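GST N-terminal domain-containing protein (Pseudomonas syringae pv. tomato, PDB 3IC8) is of unknown function but has the two-domain build of glutathione S-transferases, and so may bind glutathione or conjugate it to other compounds. Local coordinates at residues L68-L73 with A81-G86; S161-Q166 with D172-A177; H187-L192 with P206-W211. All coordinates share one frame; numbering follows the deposited sequence.

Contact 1 (L68-L73 with A81-G86)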
loop_
_atom_site.group_PDB
_atom_site.type_symbol
_atom_site.label_atom_id
_atom_site.label_comp_id
_atom_site.label_asym_id
_atom_site.label_seq_id
_atom_site.Cartn_x
_atom_site.Cartn_y
_atom_site.Cartn_z
ATOM N N LEU A 68 -4.872 31.645 2.644
ATOM C CA LEU A 68 -6.221 32.067 2.909
ATOM C C LEU A 68 -7.241 30.999 2.618
ATOM O O LEU A 68 -8.227 30.894 3.276
ATOM C CB LEU A 68 -6.542 33.319 2.124
ATOM C CG LEU A 68 -7.800 34.034 2.538
ATOM C CD1 LEU A 68 -7.590 34.706 3.821
ATOM C CD2 LEU A 68 -8.211 34.991 1.521
HETATM N N MSE A 69 -6.980 30.232 1.586
HETATM C CA MSE A 69 -7.870 29.212 1.125
HETATM C C MSE A 69 -8.062 28.184 2.205
HETATM O O MSE A 69 -9.131 27.670 2.384
HETATM C CB MSE A 69 -7.294 28.574 -0.120
HETATM C CG MSE A 69 -8.160 27.569 -0.775
HETATM SE SE MSE A 69 -7.332 26.599 -2.220
HETATM C CE MSE A 69 -7.287 24.885 -1.472
ATOM N N ALA A 70 -7.004 27.903 2.935
ATOM C CA ALA A 70 -7.066 26.956 4.008
ATOM C C ALA A 70 -8.005 27.392 5.088
ATOM O O ALA A 70 -8.743 26.610 5.594
ATOM C CB ALA A 70 -5.719 26.756 4.580
ATOM N N ARG A 71 -7.960 28.647 5.450
ATOM C CA ARG A 71 -8.885 29.163 6.419
ATOM C C ARG A 71 -10.345 29.183 6.016
ATOM O O ARG A 71 -11.186 28.986 6.828
ATOM C CB ARG A 71 -8.411 30.502 6.934
ATOM C CG ARG A 71 -7.220 30.317 7.776
ATOM C CD ARG A 71 -6.577 31.561 8.211
ATOM N NE ARG A 71 -5.249 31.283 8.703
ATOM C CZ ARG A 71 -4.964 30.897 9.926
ATOM N NH1 ARG A 71 -5.902 30.745 10.806
ATOM N NH2 ARG A 71 -3.736 30.678 10.266
ATOM N N ARG A 72 -10.633 29.473 4.764
ATOM C CA ARG A 72 -11.962 29.376 4.225
ATOM C C ARG A 72 -12.449 27.961 4.228
ATOM O O ARG A 72 -13.581 27.717 4.483
ATOM C CB ARG A 72 -12.020 29.965 2.835
ATOM C CG ARG A 72 -13.359 29.943 2.217
ATOM C CD ARG A 72 -14.393 30.460 3.164
ATOM N NE ARG A 72 -15.742 30.420 2.633
ATOM C CZ ARG A 72 -16.609 29.453 2.862
ATOM N NH1 ARG A 72 -16.287 28.431 3.600
ATOM N NH2 ARG A 72 -17.805 29.509 2.352
ATOM N N LEU A 73 -11.570 27.031 3.932
ATOM C CA LEU A 73 -11.895 25.627 3.985
ATOM C C LEU A 73 -12.237 25.163 5.379
ATOM O O LEU A 73 -13.134 24.397 5.575
ATOM C CB LEU A 73 -10.743 24.804 3.454
ATOM C CG LEU A 73 -10.563 24.779 1.948
ATOM C CD1 LEU A 73 -9.460 23.873 1.544
ATOM C CD2 LEU A 73 -11.834 24.453 1.218
ATOM N N ALA A 81 -8.974 19.116 10.927
ATOM C CA ALA A 81 -8.545 20.488 10.976
ATOM C C ALA A 81 -7.163 20.742 10.465
ATOM O O ALA A 81 -6.233 20.056 10.786
ATOM C CB ALA A 81 -8.678 21.022 12.354
ATOM N N PHE A 82 -7.072 21.768 9.655
ATOM C CA PHE A 82 -5.826 22.358 9.260
ATOM C C PHE A 82 -5.108 22.956 10.436
ATOM O O PHE A 82 -3.925 22.898 10.497
ATOM C CB PHE A 82 -6.041 23.426 8.214
ATOM C CG PHE A 82 -6.247 22.901 6.851
ATOM C CD1 PHE A 82 -5.491 21.894 6.374
ATOM C CD2 PHE A 82 -7.212 23.409 6.058
ATOM C CE1 PHE A 82 -5.694 21.440 5.150
ATOM C CE2 PHE A 82 -7.395 22.942 4.846
ATOM C CZ PHE A 82 -6.648 21.961 4.400
ATOM N N TYR A 83 -5.819 23.535 11.382
ATOM C CA TYR A 83 -5.162 24.098 12.542
ATOM C C TYR A 83 -5.648 23.557 13.845
ATOM O O TYR A 83 -6.533 24.094 14.430
ATOM C CB TYR A 83 -5.369 25.591 12.562
ATOM C CG TYR A 83 -4.992 26.264 11.306
ATOM C CD1 TYR A 83 -5.901 26.430 10.312
ATOM C CD2 TYR A 83 -3.727 26.739 11.114
ATOM C CE1 TYR A 83 -5.574 27.021 9.194
ATOM C CE2 TYR A 83 -3.398 27.346 9.981
ATOM C CZ TYR A 83 -4.329 27.479 9.020
ATOM O OH TYR A 83 -4.033 28.088 7.866
ATOM N N PRO A 84 -5.018 22.522 14.328
ATOM C CA PRO A 84 -5.466 21.807 15.506
ATOM C C PRO A 84 -5.485 22.650 16.758
ATOM O O PRO A 84 -4.579 23.423 16.952
ATOM C CB PRO A 84 -4.400 20.746 15.650
ATOM C CG PRO A 84 -3.783 20.675 14.419
ATOM C CD PRO A 84 -3.779 21.966 13.830
ATOM N N GLN A 85 -6.485 22.476 17.607
ATOM C CA GLN A 85 -6.628 23.319 18.770
ATOM C C GLN A 85 -5.442 23.221 19.685
ATOM O O GLN A 85 -5.032 22.159 20.063
ATOM C CB GLN A 85 -7.843 22.915 19.572
ATOM C CG GLN A 85 -9.143 23.064 18.847
ATOM C CD GLN A 85 -10.187 23.799 19.642
ATOM O OE1 GLN A 85 -10.749 24.774 19.172
ATOM N NE2 GLN A 85 -10.462 23.330 20.844
ATOM N N GLY A 86 -4.927 24.369 20.057
ATOM C CA GLY A 86 -3.800 24.479 20.942
ATOM C C GLY A 86 -2.462 24.465 20.262
ATOM O O GLY A 86 -1.459 24.567 20.894
#
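Arg71 and Tyr83 meet in a cation-pi stack. The guanidinium lies nearly flat over one face of the phenol ring, the planes 23° apart, with Arg71 CZ 4.0 Å from the ring centroid. It is shifted toward the hydroxyl end, and Arg71 NH2 comes within 3.4 Å of Tyr83 CE2. Arginine suits the place because its chain, extended from CG to NE, carries a flat cation across the gap, while its methylene CG also rests near the phenol. Because the group lies over the face, its N-H bonds run roughly along the ring instead of into it. Beyond the stack, Arg71 NE also has a long, weak ion pair with Glu282.

The apolar part is built on Phe82. Its CD2 corner sits 4.0 Å from Ala70 CB, and the neighbouring CE2 lies 4.0 Å from Leu73 CD1, which reaches the ring at its edge. Ala70 O also lies near this rim, 3.6 Å from Phe82 CD2. The small Ala70 lets both aromatic residues come close to the helix, its CB being 3.9 Å from Tyr83 OH.

Glu74 accepts the backbone N-H groups of Phe82 and Tyr83, tying the loop to the same helix. Helix 16-25 flanks the contact through Met21, and Ile180 of helix 180-193 touches Ala70, Phe82 and Tyr83, so the interdomain connection is held between the thioredoxin-like domain and the helical one.

Contact 2 (S161-Q166 with D172-A177)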
loop_
_atom_site.group_PDB
_atom_site.type_symbol
_atom_site.label_atom_id
_atom_site.label_comp_id
_atom_site.label_asym_id
_atom_site.label_seq_id
_atom_site.Cartn_x
_atom_site.Cartn_y
_atom_site.Cartn_z
ATOM N N SER A 161 17.688 15.991 7.831
ATOM C CA SER A 161 18.127 15.225 8.963
ATOM C C SER A 161 17.311 15.527 10.196
ATOM O O SER A 161 17.046 14.668 10.985
ATOM C CB SER A 161 19.612 15.416 9.208
ATOM O OG SER A 161 19.900 16.690 9.678
ATOM N N ARG A 162 16.948 16.783 10.345
ATOM C CA ARG A 162 16.118 17.210 11.425
ATOM C C ARG A 162 14.758 16.579 11.331
ATOM O O ARG A 162 14.241 16.106 12.293
ATOM C CB ARG A 162 16.027 18.727 11.425
ATOM C CG ARG A 162 16.762 19.408 12.538
ATOM C CD ARG A 162 17.784 20.413 12.085
ATOM N NE ARG A 162 17.272 21.761 12.015
ATOM C CZ ARG A 162 17.972 22.861 12.238
ATOM N NH1 ARG A 162 19.223 22.814 12.587
ATOM N NH2 ARG A 162 17.399 24.021 12.131
ATOM N N LEU A 163 14.190 16.586 10.145
ATOM C CA LEU A 163 12.909 15.980 9.895
ATOM C C LEU A 163 12.932 14.491 10.098
ATOM O O LEU A 163 12.018 13.952 10.628
ATOM C CB LEU A 163 12.404 16.327 8.517
ATOM C CG LEU A 163 11.030 15.826 8.125
ATOM C CD1 LEU A 163 9.976 16.374 8.978
ATOM C CD2 LEU A 163 10.768 16.156 6.721
ATOM N N GLU A 164 14.015 13.857 9.680
ATOM C CA GLU A 164 14.282 12.455 9.914
ATOM C C GLU A 164 14.405 12.124 11.373
ATOM O O GLU A 164 13.868 11.167 11.810
ATOM C CB GLU A 164 15.531 12.021 9.155
ATOM C CG GLU A 164 15.976 10.582 9.337
ATOM C CD GLU A 164 14.983 9.576 8.841
ATOM O OE1 GLU A 164 14.110 9.949 8.091
ATOM O OE2 GLU A 164 15.048 8.399 9.208
ATOM N N SER A 165 15.078 12.961 12.135
ATOM C CA SER A 165 15.146 12.782 13.560
ATOM C C SER A 165 13.798 12.841 14.266
ATOM O O SER A 165 13.560 12.095 15.144
ATOM C CB SER A 165 16.033 13.844 14.170
ATOM O OG SER A 165 17.360 13.448 14.193
ATOM N N GLN A 166 12.933 13.761 13.917
ATOM C CA GLN A 166 11.607 13.791 14.479
ATOM C C GLN A 166 10.693 12.609 14.131
ATOM O O GLN A 166 9.979 12.122 14.956
ATOM C CB GLN A 166 10.939 15.099 14.120
ATOM C CG GLN A 166 9.485 15.075 14.326
ATOM C CD GLN A 166 8.880 16.425 14.435
ATOM O OE1 GLN A 166 7.686 16.554 14.391
ATOM N NE2 GLN A 166 9.696 17.437 14.563
ATOM N N ASP A 172 2.798 10.092 13.549
ATOM C CA ASP A 172 2.208 10.050 12.238
ATOM C C ASP A 172 2.454 11.291 11.395
ATOM O O ASP A 172 2.707 11.205 10.231
ATOM C CB ASP A 172 0.718 9.711 12.330
ATOM C CG ASP A 172 0.475 8.244 12.483
ATOM O OD1 ASP A 172 1.163 7.474 11.840
ATOM O OD2 ASP A 172 -0.383 7.849 13.260
ATOM N N PHE A 173 2.357 12.440 12.024
ATOM C CA PHE A 173 2.398 13.718 11.373
ATOM C C PHE A 173 3.256 14.691 12.153
ATOM O O PHE A 173 3.729 14.374 13.205
ATOM C CB PHE A 173 1.006 14.261 11.177
ATOM C CG PHE A 173 0.158 13.416 10.324
ATOM C CD1 PHE A 173 -0.689 12.510 10.869
ATOM C CD2 PHE A 173 0.200 13.521 8.982
ATOM C CE1 PHE A 173 -1.452 11.750 10.098
ATOM C CE2 PHE A 173 -0.576 12.752 8.222
ATOM C CZ PHE A 173 -1.398 11.862 8.780
ATOM N N LEU A 174 3.488 15.857 11.594
ATOM C CA LEU A 174 4.418 16.813 12.152
ATOM C C LEU A 174 4.016 17.342 13.515
ATOM O O LEU A 174 4.837 17.577 14.347
ATOM C CB LEU A 174 4.666 17.967 11.186
ATOM C CG LEU A 174 5.289 17.666 9.836
ATOM C CD1 LEU A 174 5.333 18.869 9.047
ATOM C CD2 LEU A 174 6.623 17.144 9.975
ATOM N N PHE A 175 2.735 17.520 13.722
ATOM C CA PHE A 175 2.236 18.017 14.966
ATOM C C PHE A 175 1.397 17.001 15.683
ATOM O O PHE A 175 0.521 17.360 16.391
ATOM C CB PHE A 175 1.450 19.279 14.764
ATOM C CG PHE A 175 2.285 20.464 14.566
ATOM C CD1 PHE A 175 2.670 20.850 13.325
ATOM C CD2 PHE A 175 2.681 21.219 15.627
ATOM C CE1 PHE A 175 3.419 21.931 13.153
ATOM C CE2 PHE A 175 3.435 22.301 15.436
ATOM C CZ PHE A 175 3.807 22.649 14.204
ATOM N N GLY A 176 1.666 15.726 15.510
ATOM C CA GLY A 176 0.805 14.745 16.104
ATOM C C GLY A 176 -0.298 14.423 15.145
ATOM O O GLY A 176 -0.213 13.522 14.373
ATOM N N ALA A 177 -1.359 15.181 15.242
ATOM C CA ALA A 177 -2.395 15.192 14.268
ATOM C C ALA A 177 -1.929 15.926 13.038
ATOM O O ALA A 177 -1.051 16.727 13.092
ATOM C CB ALA A 177 -3.581 15.848 14.831
#
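Leu174 has the most surface buried here, and it meets helix 149-167 with one methyl: its CD2 lies 3.6 Å from Leu163 CD1, the two side chains crossing at about a right angle. In Leu163 the first torsion sets CG anti to the backbone N (chi1 -177°), which carries the branch outward from the helix, with CD1 toward the loop. Leucine fits both places, since a branched apolar end can bridge the gap between two backbones that stay well apart; the closest CA atoms, those of Gln166 and Leu174, are 8.1 Å from each other.

Gln166 is the polar member. Its chain is extended beyond CG and brings the terminal amide up to the backbone carbonyl of Leu174. As modelled, Gln166 OE1 stands 3.0 Å from Leu174 O, an unlikely meeting of two oxygens; the amide is probably turned over, and with it turned back a hydrogen bond may exist.

The loop presents Leu174 from the second position of a type I beta turn running from Phe173 to Gly176. The turn ends on a glycine with a positive phi of 89°, a backbone shape that suits this residue. Asp182, near the start of helix 180-193, accepts the N-H of Leu174, and Trp211 and Val185 pack on the Leu174 side chain.

The clear interaction between these segments is thus one apolar methyl pair at the protein surface; a polar one, with the amide turned, remains possible from the exposed Gln166.

Contact 3 (H187-L192 with P206-W211)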
loop_
_atom_site.group_PDB
_atom_site.type_symbol
_atom_site.label_atom_id
_atom_site.label_comp_id
_atom_site.label_asym_id
_atom_site.label_seq_id
_atom_site.Cartn_x
_atom_site.Cartn_y
_atom_site.Cartn_z
ATOM N N HIS A 187 4.466 19.483 0.051
ATOM C CA HIS A 187 4.459 20.059 -1.257
ATOM C C HIS A 187 5.860 20.245 -1.756
ATOM O O HIS A 187 6.122 19.976 -2.889
ATOM C CB HIS A 187 3.762 21.404 -1.220
ATOM C CG HIS A 187 3.554 22.026 -2.553
ATOM N ND1 HIS A 187 3.334 21.295 -3.687
ATOM C CD2 HIS A 187 3.508 23.318 -2.927
ATOM C CE1 HIS A 187 3.160 22.107 -4.704
ATOM N NE2 HIS A 187 3.263 23.341 -4.269
ATOM N N THR A 188 6.773 20.691 -0.912
ATOM C CA THR A 188 8.142 20.897 -1.351
ATOM C C THR A 188 8.810 19.618 -1.800
ATOM O O THR A 188 9.489 19.589 -2.768
ATOM C CB THR A 188 9.039 21.663 -0.298
ATOM O OG1 THR A 188 9.582 20.776 0.670
ATOM C CG2 THR A 188 8.294 22.705 0.390
ATOM N N LEU A 189 8.587 18.552 -1.068
ATOM C CA LEU A 189 9.143 17.253 -1.361
ATOM C C LEU A 189 8.621 16.634 -2.637
ATOM O O LEU A 189 9.258 15.838 -3.245
ATOM C CB LEU A 189 8.918 16.328 -0.203
ATOM C CG LEU A 189 9.491 16.883 1.066
ATOM C CD1 LEU A 189 9.488 15.851 2.079
ATOM C CD2 LEU A 189 10.859 17.382 0.858
ATOM N N TRP A 190 7.421 17.011 -2.998
ATOM C CA TRP A 190 6.750 16.518 -4.156
ATOM C C TRP A 190 7.534 16.905 -5.399
ATOM O O TRP A 190 7.609 16.162 -6.336
ATOM C CB TRP A 190 5.329 17.050 -4.155
ATOM C CG TRP A 190 4.569 16.848 -5.361
ATOM C CD1 TRP A 190 4.128 17.785 -6.183
ATOM C CD2 TRP A 190 4.114 15.616 -5.872
ATOM N NE1 TRP A 190 3.437 17.240 -7.197
ATOM C CE2 TRP A 190 3.414 15.893 -7.028
ATOM C CE3 TRP A 190 4.250 14.297 -5.467
ATOM C CZ2 TRP A 190 2.856 14.918 -7.791
ATOM C CZ3 TRP A 190 3.688 13.333 -6.219
ATOM C CH2 TRP A 190 3.000 13.640 -7.371
ATOM N N PHE A 191 8.136 18.079 -5.379
ATOM C CA PHE A 191 8.975 18.503 -6.473
ATOM C C PHE A 191 10.176 17.587 -6.635
ATOM O O PHE A 191 10.514 17.226 -7.720
ATOM C CB PHE A 191 9.440 19.949 -6.278
ATOM C CG PHE A 191 8.398 20.971 -6.564
ATOM C CD1 PHE A 191 8.254 21.497 -7.811
ATOM C CD2 PHE A 191 7.570 21.415 -5.586
ATOM C CE1 PHE A 191 7.305 22.430 -8.060
ATOM C CE2 PHE A 191 6.621 22.326 -5.839
ATOM C CZ PHE A 191 6.486 22.837 -7.073
ATOM N N LEU A 192 10.812 17.215 -5.546
ATOM C CA LEU A 192 11.974 16.354 -5.587
ATOM C C LEU A 192 11.695 14.965 -6.114
ATOM O O LEU A 192 12.488 14.412 -6.799
ATOM C CB LEU A 192 12.668 16.281 -4.253
ATOM C CG LEU A 192 13.540 17.399 -3.691
ATOM C CD1 LEU A 192 14.257 18.254 -4.649
ATOM C CD2 LEU A 192 12.838 18.182 -2.692
ATOM N N PRO A 206 14.612 7.714 5.354
ATOM C CA PRO A 206 13.541 6.745 5.260
ATOM C C PRO A 206 12.286 7.126 5.954
ATOM O O PRO A 206 11.247 6.870 5.421
ATOM C CB PRO A 206 14.150 5.548 5.926
ATOM C CG PRO A 206 15.540 5.693 5.647
ATOM C CD PRO A 206 15.828 7.090 5.849
ATOM N N SER A 207 12.393 7.703 7.131
ATOM C CA SER A 207 11.256 8.125 7.915
ATOM C C SER A 207 10.472 9.180 7.215
ATOM O O SER A 207 9.291 9.213 7.310
ATOM C CB SER A 207 11.718 8.680 9.236
ATOM O OG SER A 207 11.915 7.668 10.164
ATOM N N VAL A 208 11.157 10.064 6.541
ATOM C CA VAL A 208 10.536 11.091 5.767
ATOM C C VAL A 208 9.731 10.555 4.606
ATOM O O VAL A 208 8.660 11.018 4.319
ATOM C CB VAL A 208 11.586 12.026 5.268
ATOM C CG1 VAL A 208 10.981 13.208 4.642
ATOM C CG2 VAL A 208 12.431 12.436 6.385
ATOM N N SER A 209 10.278 9.573 3.931
ATOM C CA SER A 209 9.652 8.994 2.770
ATOM C C SER A 209 8.332 8.310 3.108
ATOM O O SER A 209 7.382 8.406 2.378
ATOM C CB SER A 209 10.635 8.044 2.097
ATOM O OG SER A 209 10.350 7.852 0.736
ATOM N N VAL A 210 8.293 7.617 4.226
ATOM C CA VAL A 210 7.088 6.992 4.697
ATOM C C VAL A 210 6.029 8.005 5.053
ATOM O O VAL A 210 4.888 7.850 4.725
ATOM C CB VAL A 210 7.400 6.152 5.910
ATOM C CG1 VAL A 210 6.182 5.794 6.677
ATOM C CG2 VAL A 210 8.154 4.968 5.523
ATOM N N TRP A 211 6.438 9.045 5.750
ATOM C CA TRP A 211 5.566 10.121 6.143
ATOM C C TRP A 211 5.038 10.838 4.943
ATOM O O TRP A 211 3.900 11.237 4.913
ATOM C CB TRP A 211 6.296 11.107 7.058
ATOM C CG TRP A 211 5.633 12.425 7.143
ATOM C CD1 TRP A 211 4.618 12.753 7.937
ATOM C CD2 TRP A 211 5.951 13.591 6.404
ATOM N NE1 TRP A 211 4.267 14.033 7.749
ATOM C CE2 TRP A 211 5.080 14.578 6.807
ATOM C CE3 TRP A 211 6.892 13.892 5.432
ATOM C CZ2 TRP A 211 5.100 15.823 6.276
ATOM C CZ3 TRP A 211 6.904 15.116 4.913
ATOM C CH2 TRP A 211 6.023 16.074 5.327
#
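Leu189 reaches helix 206-216 with a single methyl, CD1, which touches two residues one helical turn apart. It lies 4.0 Å from Val208 CG1 and 3.9 Å from Trp211 CZ3. The first torsion of Leu189 places CG anti to the carbonyl carbon (chi1 -56°), and the second stretches CD1 onward from the helix, so that the methyl projects into the angle formed by the valine and the indole.

Trp211 offers its benzo edge here: CD1 of Leu189 stands in the plane of the indole, next to CZ3, and not over a face. Its CG is anti to the backbone N (chi1 161°), which sends the ring out across the helix axis, toward the partner helix. The other end of the indole is fixed as well, since NE1 donates to Asp182 near the start of helix 180-193. Tryptophan suits the position because it couples a wide apolar rim to one donor for Asp182, whose OD1 also accepts the backbone N-H of Leu174.

Val208 directs CG1 at the leucine, and the two side chains cross at about a right angle. A beta-branched residue is short enough to let the helices come together, and its short branch puts CG1 against Leu189 CD1; the nearest CA atoms, those of Leu189 and Ser209, are 9.2 Å apart. Leu163 of helix 149-167 packs on Val208 too, and Leu167 on Trp211.

The contact joins helices 180-193 and 206-216 of the all-helical C-terminal domain of the glutathione S-transferase fold, with a leucine methyl meeting a valine and an indole edge in its buried interior.

The three contacts follow one another along the chain. Contact 1 lies where the thioredoxin-like domain passes into the helical one; contacts 2 and 3 both belong to the helical domain. Their centres are about 12 Å apart, and they touch: Glu164, of helix 149-167, makes weak hydrogen bonds through OE1 to the backbone N of Ser207 and Val208 at the start of helix 206-216. The centre of contact 1 is about 19 Å from that of contact 2 and about 22 Å from that of contact 3. Helix 180-193 ties the domain junction, through Ile180, to the packing of the helical domain, through Asp182 and Leu189, consistent with the two-domain glutathione S-transferase fold.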